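Local coordinates for protein peroxiredoxin 6 (Arenicola marina, PDB 2V2G) that probably reduces hydrogen peroxide and organic hydroperoxides to water and alcohols as a thiol-specific antioxidant peroxidase of the Prx6 subfamily, at residues A14-I18 with G19-F23; M184-P187 with G188-A191. The protein carries 1 engineered substitution. All coordinates share one frame; numbering follows the deposited sequence.

Contact 1. Residues A14-I18 with G19-F23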
loop_
_atom_site.group_PDB
_atom_site.type_symbol
_atom_site.label_atom_id
_atom_site.label_comp_id
_atom_site.label_asym_id
_atom_site.label_seq_id
_atom_site.Cartn_x
_atom_site.Cartn_y
_atom_site.Cartn_z
ATOM N N ALA A 14 -15.153 -14.623 13.814
ATOM C CA ALA A 14 -14.317 -13.978 14.834
ATOM C C ALA A 14 -15.191 -13.327 15.918
ATOM O O ALA A 14 -16.323 -12.950 15.645
ATOM C CB ALA A 14 -13.450 -12.923 14.199
ATOM N N ASP A 15 -14.662 -13.182 17.133
ATOM C CA ASP A 15 -15.278 -12.288 18.108
ATOM C C ASP A 15 -14.836 -10.820 17.837
ATOM O O ASP A 15 -13.800 -10.498 17.205
ATOM C CB ASP A 15 -14.871 -12.617 19.533
ATOM C CG ASP A 15 -15.987 -12.300 20.592
ATOM O OD1 ASP A 15 -16.993 -11.529 20.382
ATOM O OD2 ASP A 15 -15.843 -12.847 21.710
ATOM N N SER A 16 -15.676 -9.925 18.327
ATOM C CA SER A 16 -15.526 -8.515 18.069
ATOM C C SER A 16 -16.253 -7.703 19.120
ATOM O O SER A 16 -17.008 -8.247 19.926
ATOM C CB SER A 16 -16.076 -8.173 16.676
ATOM O OG SER A 16 -17.484 -7.993 16.675
ATOM N N THR A 17 -16.055 -6.390 19.048
ATOM C CA THR A 17 -16.823 -5.430 19.858
ATOM C C THR A 17 -18.340 -5.382 19.615
ATOM O O THR A 17 -19.078 -4.805 20.429
ATOM C CB THR A 17 -16.245 -4.019 19.681
ATOM O OG1 THR A 17 -16.282 -3.681 18.299
ATOM C CG2 THR A 17 -14.858 -3.968 20.255
ATOM N N ILE A 18 -18.781 -5.962 18.498
ATOM C CA ILE A 18 -20.199 -6.138 18.212
ATOM C C ILE A 18 -20.624 -7.595 18.350
ATOM O O ILE A 18 -21.719 -7.946 17.953
ATOM C CB ILE A 18 -20.610 -5.556 16.853
ATOM C CG1 ILE A 18 -20.061 -6.390 15.698
ATOM C CG2 ILE A 18 -20.181 -4.073 16.745
ATOM C CD1 ILE A 18 -20.485 -5.915 14.359
ATOM N N GLY A 19 -19.810 -8.416 18.999
ATOM C CA GLY A 19 -20.130 -9.823 19.203
ATOM C C GLY A 19 -19.562 -10.689 18.093
ATOM O O GLY A 19 -18.753 -10.239 17.285
ATOM N N LYS A 20 -19.948 -11.956 18.065
ATOM C CA LYS A 20 -19.417 -12.846 17.056
ATOM C C LYS A 20 -19.982 -12.501 15.712
ATOM O O LYS A 20 -21.143 -12.097 15.591
ATOM C CB LYS A 20 -19.656 -14.331 17.361
ATOM C CG LYS A 20 -18.920 -14.830 18.630
ATOM C CD LYS A 20 -18.861 -16.367 18.649
ATOM C CE LYS A 20 -18.436 -16.912 20.027
ATOM N NZ LYS A 20 -18.746 -18.393 20.215
ATOM N N LEU A 21 -19.130 -12.612 14.707
ATOM C CA LEU A 21 -19.505 -12.346 13.344
ATOM C C LEU A 21 -18.876 -13.313 12.365
ATOM O O LEU A 21 -17.839 -13.933 12.625
ATOM C CB LEU A 21 -19.177 -10.925 12.968
ATOM C CG LEU A 21 -17.758 -10.416 12.936
ATOM C CD1 LEU A 21 -17.079 -10.765 11.590
ATOM C CD2 LEU A 21 -17.816 -8.866 13.080
ATOM N N LYS A 22 -19.551 -13.429 11.230
ATOM C CA LYS A 22 -19.106 -14.232 10.126
ATOM C C LYS A 22 -18.871 -13.245 8.964
ATOM O O LYS A 22 -19.730 -12.434 8.587
ATOM C CB LYS A 22 -20.127 -15.297 9.780
ATOM C CG LYS A 22 -19.764 -16.211 8.622
ATOM C CD LYS A 22 -18.894 -17.393 9.054
ATOM C CE LYS A 22 -18.910 -18.542 8.027
ATOM N NZ LYS A 22 -17.667 -19.389 8.114
ATOM N N PHE A 23 -17.652 -13.211 8.458
ATOM C CA PHE A 23 -17.228 -12.076 7.668
ATOM C C PHE A 23 -18.072 -11.778 6.404
ATOM O O PHE A 23 -18.434 -10.622 6.148
ATOM C CB PHE A 23 -15.700 -12.165 7.322
ATOM C CG PHE A 23 -15.171 -10.950 6.650
ATOM C CD1 PHE A 23 -15.160 -9.700 7.300
ATOM C CD2 PHE A 23 -14.751 -11.005 5.341
ATOM C CE1 PHE A 23 -14.708 -8.539 6.654
ATOM C CE2 PHE A 23 -14.247 -9.844 4.689
ATOM C CZ PHE A 23 -14.276 -8.599 5.364
#

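Contact 2. Residues M184-P187 with G188-A191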
loop_
_atom_site.group_PDB
_atom_site.type_symbol
_atom_site.label_atom_id
_atom_site.label_comp_id
_atom_site.label_asym_id
_atom_site.label_seq_id
_atom_site.Cartn_x
_atom_site.Cartn_y
_atom_site.Cartn_z
ATOM N N MET A 184 -7.075 7.109 -18.107
ATOM C CA MET A 184 -6.621 6.466 -19.300
ATOM C C MET A 184 -7.630 5.491 -19.808
ATOM O O MET A 184 -8.240 4.761 -19.041
ATOM C CB MET A 184 -5.283 5.738 -19.056
ATOM C CG MET A 184 -4.286 6.488 -18.264
ATOM S SD MET A 184 -3.871 8.126 -18.857
ATOM C CE MET A 184 -3.401 7.757 -20.461
ATOM N N VAL A 185 -7.809 5.460 -21.127
ATOM C CA VAL A 185 -8.663 4.450 -21.776
ATOM C C VAL A 185 -7.850 3.136 -21.774
ATOM O O VAL A 185 -6.686 3.133 -22.142
ATOM C CB VAL A 185 -9.013 4.832 -23.196
ATOM C CG1 VAL A 185 -9.860 3.736 -23.850
ATOM C CG2 VAL A 185 -9.826 6.141 -23.184
ATOM N N VAL A 186 -8.474 2.056 -21.346
ATOM C CA VAL A 186 -7.767 0.774 -21.211
ATOM C C VAL A 186 -7.418 0.252 -22.606
ATOM O O VAL A 186 -8.158 0.486 -23.570
ATOM C CB VAL A 186 -8.571 -0.233 -20.348
ATOM C CG1 VAL A 186 -8.764 0.313 -18.917
ATOM C CG2 VAL A 186 -9.907 -0.595 -21.076
ATOM N N PRO A 187 -6.289 -0.493 -22.744
ATOM C CA PRO A 187 -5.883 -1.010 -24.067
ATOM C C PRO A 187 -6.964 -1.813 -24.828
ATOM O O PRO A 187 -7.022 -1.745 -26.080
ATOM C CB PRO A 187 -4.710 -1.931 -23.713
ATOM C CG PRO A 187 -4.168 -1.366 -22.471
ATOM C CD PRO A 187 -5.306 -0.863 -21.699
ATOM N N GLY A 188 -7.811 -2.543 -24.094
ATOM C CA GLY A 188 -8.820 -3.398 -24.702
ATOM C C GLY A 188 -9.927 -2.724 -25.518
ATOM O O GLY A 188 -10.666 -3.393 -26.268
ATOM N N VAL A 189 -10.068 -1.407 -25.363
ATOM C CA VAL A 189 -11.090 -0.639 -26.074
ATOM C C VAL A 189 -10.576 -0.272 -27.467
ATOM O O VAL A 189 -9.608 0.466 -27.630
ATOM C CB VAL A 189 -11.475 0.643 -25.269
ATOM C CG1 VAL A 189 -12.538 1.496 -26.010
ATOM C CG2 VAL A 189 -11.957 0.252 -23.875
ATOM N N SER A 190 -11.267 -0.749 -28.490
ATOM C CA SER A 190 -10.865 -0.459 -29.868
ATOM C C SER A 190 -11.111 1.010 -30.209
ATOM O O SER A 190 -11.880 1.700 -29.546
ATOM C CB SER A 190 -11.674 -1.332 -30.834
ATOM O OG SER A 190 -13.055 -0.988 -30.761
ATOM N N ALA A 191 -10.485 1.487 -31.274
ATOM C CA ALA A 191 -10.757 2.852 -31.745
ATOM C C ALA A 191 -12.227 3.020 -32.114
ATOM O O ALA A 191 -12.863 4.013 -31.743
ATOM C CB ALA A 191 -9.872 3.206 -32.897
#

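Contact 1. Residues A14-I18 with G19-F23
Ser16 and Gly19 face each other across the bend of a beta hairpin that joins strand 13-16 to strand 21-22, at the outer edge of the mixed sheet of the thioredoxin-like domain. The bend is a type I turn from Ser16 to Gly19, closed by Gly19 N on Ser16 O at 3.0 Å; the N-H comes from above the carbonyl plane. Ser16 OG sits between its own backbone N and carbonyl carbon (chi1 83°), which swings it over the inside of the turn. There it donates to Gly19 O at 2.7 Å, in the carbonyl plane on a lone pair, and accepts from Ile18 N at 3.0 Å, forming an ST turn. Without the hydroxyl, as with an alanine here, Ile18 N and Gly19 O would probably both lose a partner and the bend would be freer to shift. Gly19 takes a positive phi, 92°, at which a side chain would jam against Ile18 O.

Two aliphatic chains meet beside the hydroxyl. Leu21 CD2 lies 3.7 Å from Ser16 OG and also meets Ile18 CD1 at 4.2 Å, the Leu21 and Ile18 side chains crossing at a slant. Asp15 turns toward the bend: OD1 accepts from Ser16 N on the anti side of the carboxylate, 27° out of its plane, while resting against the backbone of Gly19. On the other edge of strand 13-16, Asp15 and Thr17 bond through their backbones to Ala100 and Ile98, and Thr17 OG1 also takes the N-H of Ile98. Beyond the turn, Ala14 and Leu21 form an antiparallel hydrogen-bonded pair, with Ala14 N on Leu21 O and Leu21 N on Ala14 O, each 3.0 Å; Lys20 CA adds a C-H contact to that same Ala14 O at 3.4 Å.

Contact 2. Residues M184-P187 with G188-A191
Val186 and Val189 are the first and last residues of a type I beta turn that takes the chain out of strand 183-185, in the small antiparallel sheet of the C-terminal domain, and on toward helix 191-197. The turn is closed by Val189 N on Val186 O at 3.2 Å, a nearly straight bond (169°) that enters from above the carbonyl plane. Methyls of the same two residues meet at its mouth, CG2 of Val186 against CG2 of Val189 at 3.6 Å, the side chains running obliquely past one another. With CG2 of Val186 set between its backbone N and carbonyl carbon (chi1 -62°), that branch is the one presented to Val189. Val189 also packs on the end of the strand: CG1 of Val185 reaches its CB at 3.8 Å, and these two side chains cross at about a right angle. Val189 is thus gripped by both valines, its CG2 branch shared between them.

Pro187 and Gly188 fill the corner of the turn. The ring of Pro187 restricts phi to a value that suits this position. It touches a bound benzoic acid and Thr42 of the second subunit, and Met184 packs on Pro43 of that subunit, which places the turn at the dimer interface beside two residues of the partner's benzoate pocket.

The next shell fixes the ends. Val185 pairs through its backbone with Arg214 and packs its side chain on Phe198 and Met201, while Lys170 lies against both Val186 and Val189. Arg214 also donates through NH2 to Val189 O. Ser190 is the N-cap of helix 191-197, its OG accepting from Glu193 N.

In the fold
Contact 1 comes early in the chain and contact 2 late, one after the other, on opposite sides of the chain's centre. Their centres are about 43 Å apart and their nearest atoms about 26 Å, so they do not touch. They share no sheet: residues 14-23 form the outer hairpin of the seven-stranded mixed sheet of the AhpC/TSA (thioredoxin-like) domain, whereas residues 184-191 leave a four-stranded antiparallel sheet in the C-terminal domain. Both are tight type I turns at strand ends. Contact 1 finishes the edge of its own sheet, away from the active site, while contact 2 carries the C-terminal domain to the benzoate-pocket region of the second subunit.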